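Local atomic coordinates of hypothetical protein SMU.776 (Streptococcus mutans, PDB entry 2B78), a protein that is probably an S-adenosyl-L-methionine-dependent methyltransferase, perhaps acting on RNA, whose substrate is not established. Residues A[12-15]-A[20-23]; A[36-41]-A[47-52]. All coordinates share one frame; numbering follows the deposited sequence.

Contact 1: residues A[12-15]-A[20-23]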
loop_
_atom_site.group_PDB
_atom_site.type_symbol
_atom_site.label_atom_id
_atom_site.label_comp_id
_atom_site.label_asym_id
_atom_site.label_seq_id
_atom_site.Cartn_x
_atom_site.Cartn_y
_atom_site.Cartn_z
ATOM N N LYS A 12 16.141 19.067 -13.743
ATOM C CA LYS A 12 15.549 19.828 -12.650
ATOM C C LYS A 12 14.953 18.902 -11.593
ATOM O O LYS A 12 15.053 19.172 -10.398
ATOM C CB LYS A 12 14.484 20.807 -13.177
ATOM C CG LYS A 12 13.307 20.160 -13.887
ATOM C CD LYS A 12 12.467 21.184 -14.659
ATOM C CE LYS A 12 11.272 21.719 -13.867
ATOM N NZ LYS A 12 11.610 22.579 -12.695
ATOM N N LYS A 13 14.346 17.802 -12.022
ATOM C CA LYS A 13 13.764 16.869 -11.065
ATOM C C LYS A 13 14.858 16.233 -10.218
ATOM O O LYS A 13 14.740 16.161 -8.994
ATOM C CB LYS A 13 12.951 15.796 -11.792
ATOM C CG LYS A 13 11.664 16.339 -12.393
ATOM C CD LYS A 13 10.945 15.323 -13.265
ATOM C CE LYS A 13 10.270 14.244 -12.439
ATOM N NZ LYS A 13 9.431 13.357 -13.295
ATOM N N LEU A 14 15.926 15.781 -10.869
ATOM C CA LEU A 14 17.042 15.175 -10.151
ATOM C C LEU A 14 17.588 16.151 -9.125
ATOM O O LEU A 14 17.780 15.794 -7.964
ATOM C CB LEU A 14 18.161 14.769 -11.118
ATOM C CG LEU A 14 17.954 13.471 -11.897
ATOM C CD1 LEU A 14 19.037 13.318 -12.964
ATOM C CD2 LEU A 14 17.974 12.295 -10.919
ATOM N N LYS A 15 17.825 17.390 -9.547
ATOM C CA LYS A 15 18.353 18.399 -8.636
ATOM C C LYS A 15 17.381 18.742 -7.510
ATOM O O LYS A 15 17.800 19.170 -6.440
ATOM C CB LYS A 15 18.736 19.671 -9.406
ATOM C CG LYS A 15 19.883 19.470 -10.394
ATOM C CD LYS A 15 20.418 20.786 -10.959
ATOM C CE LYS A 15 19.385 21.530 -11.796
ATOM N NZ LYS A 15 19.953 22.769 -12.415
ATOM N N LEU A 20 12.833 8.977 -8.585
ATOM C CA LEU A 20 12.213 8.190 -9.645
ATOM C C LEU A 20 12.548 8.737 -11.036
ATOM O O LEU A 20 12.395 9.931 -11.295
ATOM C CB LEU A 20 10.697 8.184 -9.460
ATOM C CG LEU A 20 9.882 7.625 -10.622
ATOM C CD1 LEU A 20 10.251 6.169 -10.848
ATOM C CD2 LEU A 20 8.398 7.770 -10.311
ATOM N N LEU A 21 13.007 7.857 -11.923
ATOM C CA LEU A 21 13.344 8.244 -13.290
ATOM C C LEU A 21 12.122 7.906 -14.137
ATOM O O LEU A 21 11.858 6.736 -14.424
ATOM C CB LEU A 21 14.563 7.453 -13.778
ATOM C CG LEU A 21 15.802 7.553 -12.885
ATOM C CD1 LEU A 21 16.899 6.669 -13.436
ATOM C CD2 LEU A 21 16.270 8.995 -12.800
ATOM N N SER A 22 11.368 8.930 -14.526
ATOM C CA SER A 22 10.160 8.707 -15.315
ATOM C C SER A 22 10.433 8.410 -16.779
ATOM O O SER A 22 11.272 9.045 -17.411
ATOM C CB SER A 22 9.216 9.912 -15.206
ATOM O OG SER A 22 8.587 9.941 -13.936
ATOM N N SER A 23 9.710 7.428 -17.306
ATOM C CA SER A 23 9.856 7.047 -18.699
ATOM C C SER A 23 9.667 8.292 -19.563
ATOM O O SER A 23 10.453 8.563 -20.470
ATOM C CB SER A 23 8.807 5.995 -19.058
ATOM O OG SER A 23 8.988 5.535 -20.381
HETATM O O HOH W 1 9.743 10.720 -11.514
#
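K13 and S22 meet at the polar edge of this contact, while L14 and L21 meet in its buried part. The side chain of K13 leaves the helix with its CB directed toward 20-23. CG lies beside the backbone N and anti to the carbonyl carbon (chi1 -71°); the chain then runs extended about CB-CG, bends about CG-CD (chi3 74°), and is extended again to NZ. CE passes 3.7 Å from the oxygen of water 1, and the bend delivers NZ alongside the S22 side chain, 3.6 Å from S22 OG and 3.9 Å from S22 CB. Water 1 fills the bridging role between the two polar ends: its oxygen accepts from K13 NZ at 3.2 Å, it donates to the backbone L20 O at 2.8 Å, and it is hydrogen-bonded to S22 OG, also at 2.8 Å. The stronger partner of NZ is D25, outside both segments, whose OD2 forms a salt bridge with it; the carboxylate would be expected to help keep the ammonium charged. Within the PUA-like domain, the contact lays helix 8-16 against strand 20-22, an outermost strand of the five-stranded mixed sheet, where L21 is bonded through its backbone to V58 and G59 of strand 57-63. The leucine pair touches through single methyl groups, L14 CD2 to L21 CD2 at 4.2 Å, with the two side chains running obliquely across one another. Y26 packs on both leucines, and L61 and L46 cover L14 further.

Contact 2: residues A[36-41]-A[47-52]; sequences VQLYSD and GTAYLS
V36, L38, G47 and A49 pair through backbone and aliphatic groups, leaving the flat side chains of the hairpin to other neighbours. At the edge of the Y50 ring, in its plane, sits CB of S52; F127 stacks on the same ring, and W60 meets it with the planes at about 50°. The Y39 ring makes an edge-to-face contact with F45 and a cation-pi interaction with K3.

Between the strands the pattern is that of an antiparallel beta hairpin in the PUA-like domain. V36 and A49 form a hydrogen-bonded pair, with V36 N to A49 O at 2.7 Å and A49 N to V36 O at 3.0 Å; Q37 and T48 follow as a non-hydrogen-bonded pair. Next, L38 N reaches G47 O at 2.9 Å, whereas the return bond from G47 N to L38 O is weak at 3.5 Å. The short strand axes lie at 126°, far from strictly antiparallel.

Side chains of V36, L38 and A49 share one face. L38 CD1 rests 3.8 Å from A49 CB. With V36 CG1 anti to the carbonyl carbon (chi1 -58°), that methyl meets L51 CD1 at 4.0 Å, the two side chains crossing nearly at right angles. Q37 and T48 occupy the other face, where T48 OG1 bonds to K65 O. The chemistry implies a division of labour: backbone hydrogen bonds set the strand pairing, while the buried V36, L38, A49 and L51 supply apolar contact.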
loop_
_atom_site.group_PDB
_atom_site.type_symbol
_atom_site.label_atom_id
_atom_site.label_comp_id
_atom_site.label_asym_id
_atom_site.label_seq_id
_atom_site.Cartn_x
_atom_site.Cartn_y
_atom_site.Cartn_z
ATOM N N VAL A 36 24.255 3.389 -13.938
ATOM C CA VAL A 36 24.716 4.398 -14.881
ATOM C C VAL A 36 25.046 5.661 -14.112
ATOM O O VAL A 36 24.767 5.759 -12.915
ATOM C CB VAL A 36 23.642 4.734 -15.950
ATOM C CG1 VAL A 36 23.253 3.470 -16.721
ATOM C CG2 VAL A 36 22.411 5.362 -15.290
ATOM N N GLN A 37 25.669 6.611 -14.797
ATOM C CA GLN A 37 25.998 7.887 -14.191
ATOM C C GLN A 37 25.231 8.911 -14.998
ATOM O O GLN A 37 25.357 8.968 -16.222
ATOM C CB GLN A 37 27.492 8.180 -14.286
ATOM C CG GLN A 37 28.380 7.162 -13.599
ATOM C CD GLN A 37 29.826 7.613 -13.572
ATOM O OE1 GLN A 37 30.393 7.983 -14.607
ATOM N NE2 GLN A 37 30.434 7.590 -12.388
ATOM N N LEU A 38 24.424 9.708 -14.311
ATOM C CA LEU A 38 23.616 10.728 -14.963
ATOM C C LEU A 38 24.364 12.044 -15.082
ATOM O O LEU A 38 24.971 12.507 -14.116
ATOM C CB LEU A 38 22.335 10.955 -14.166
ATOM C CG LEU A 38 21.542 9.682 -13.865
ATOM C CD1 LEU A 38 20.302 10.032 -13.064
ATOM C CD2 LEU A 38 21.170 8.995 -15.171
ATOM N N TYR A 39 24.296 12.643 -16.269
ATOM C CA TYR A 39 24.949 13.920 -16.552
ATOM C C TYR A 39 23.975 14.885 -17.238
ATOM O O TYR A 39 23.083 14.458 -17.973
ATOM C CB TYR A 39 26.154 13.701 -17.473
ATOM C CG TYR A 39 27.405 13.234 -16.769
ATOM C CD1 TYR A 39 28.369 14.146 -16.346
ATOM C CD2 TYR A 39 27.626 11.878 -16.519
ATOM C CE1 TYR A 39 29.530 13.718 -15.690
ATOM C CE2 TYR A 39 28.778 11.443 -15.863
ATOM C CZ TYR A 39 29.723 12.369 -15.453
ATOM O OH TYR A 39 30.861 11.949 -14.801
ATOM N N SER A 40 24.155 16.181 -16.999
ATOM C CA SER A 40 23.305 17.198 -17.620
ATOM C C SER A 40 23.822 17.435 -19.037
ATOM O O SER A 40 24.782 16.788 -19.464
ATOM C CB SER A 40 23.380 18.509 -16.839
ATOM O OG SER A 40 24.673 19.070 -16.951
ATOM N N ASP A 41 23.192 18.360 -19.757
ATOM C CA ASP A 41 23.595 18.687 -21.126
ATOM C C ASP A 41 24.896 19.481 -21.140
ATOM O O ASP A 41 25.531 19.636 -22.187
ATOM C CB ASP A 41 22.495 19.490 -21.838
ATOM C CG ASP A 41 21.992 20.662 -21.011
ATOM O OD1 ASP A 41 22.828 21.396 -20.439
ATOM O OD2 ASP A 41 20.755 20.858 -20.936
ATOM N N GLY A 47 24.709 12.408 -10.653
ATOM C CA GLY A 47 24.547 11.309 -9.716
ATOM C C GLY A 47 24.652 9.906 -10.263
ATOM O O GLY A 47 24.778 9.692 -11.472
ATOM N N THR A 48 24.594 8.943 -9.348
ATOM C CA THR A 48 24.666 7.526 -9.682
ATOM C C THR A 48 23.241 7.002 -9.686
ATOM O O THR A 48 22.450 7.369 -8.823
ATOM C CB THR A 48 25.497 6.763 -8.620
ATOM O OG1 THR A 48 26.830 7.290 -8.594
ATOM C CG2 THR A 48 25.551 5.266 -8.937
ATOM N N ALA A 49 22.903 6.158 -10.655
ATOM C CA ALA A 49 21.553 5.614 -10.736
ATOM C C ALA A 49 21.557 4.222 -11.345
ATOM O O ALA A 49 22.585 3.753 -11.828
ATOM C CB ALA A 49 20.676 6.542 -11.576
ATOM N N TYR A 50 20.407 3.554 -11.311
ATOM C CA TYR A 50 20.309 2.241 -11.928
ATOM C C TYR A 50 19.064 2.211 -12.799
ATOM O O TYR A 50 18.053 2.850 -12.491
ATOM C CB TYR A 50 20.301 1.111 -10.875
ATOM C CG TYR A 50 18.991 0.816 -10.160
ATOM C CD1 TYR A 50 17.925 0.205 -10.821
ATOM C CD2 TYR A 50 18.843 1.098 -8.800
ATOM C CE1 TYR A 50 16.742 -0.121 -10.144
ATOM C CE2 TYR A 50 17.664 0.771 -8.111
ATOM C CZ TYR A 50 16.622 0.163 -8.788
ATOM O OH TYR A 50 15.468 -0.179 -8.118
ATOM N N LEU A 51 19.155 1.488 -13.909
ATOM C CA LEU A 51 18.044 1.375 -14.832
ATOM C C LEU A 51 17.387 0.011 -14.737
ATOM O O LEU A 51 18.062 -1.005 -14.618
ATOM C CB LEU A 51 18.517 1.596 -16.273
ATOM C CG LEU A 51 19.186 2.928 -16.614
ATOM C CD1 LEU A 51 19.568 2.937 -18.089
ATOM C CD2 LEU A 51 18.238 4.076 -16.300
ATOM N N SER A 52 16.062 0.009 -14.787
ATOM C CA SER A 52 15.277 -1.212 -14.758
ATOM C C SER A 52 13.836 -0.773 -14.888
ATOM O O SER A 52 13.418 0.206 -14.269
ATOM C CB SER A 52 15.487 -1.980 -13.449
ATOM O OG SER A 52 14.884 -3.265 -13.525
#

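In the fold
Both segments of contact 1 precede those of contact 2 in the sequence, and the centres lie about 10 Å apart within the PUA-like domain. Both reach the same five-stranded sheet: the hairpin of contact 2 contributes strands 34-39 and 45-54, and strand 57-63 separates it from strand 20-22 of contact 1. Helix 8-16 lies over the apolar face of this hairpin, so the two contacts merge into one hydrophobic layer. L14 CD1 packs on L38 CD1 at 3.5 Å, and L21 CD1 on L51 CD2 at 4.1 Å. Both contacts lie away from the S-adenosyl-L-homocysteine site, consistent with a part in the build of the N-terminal domain rather than in cofactor binding.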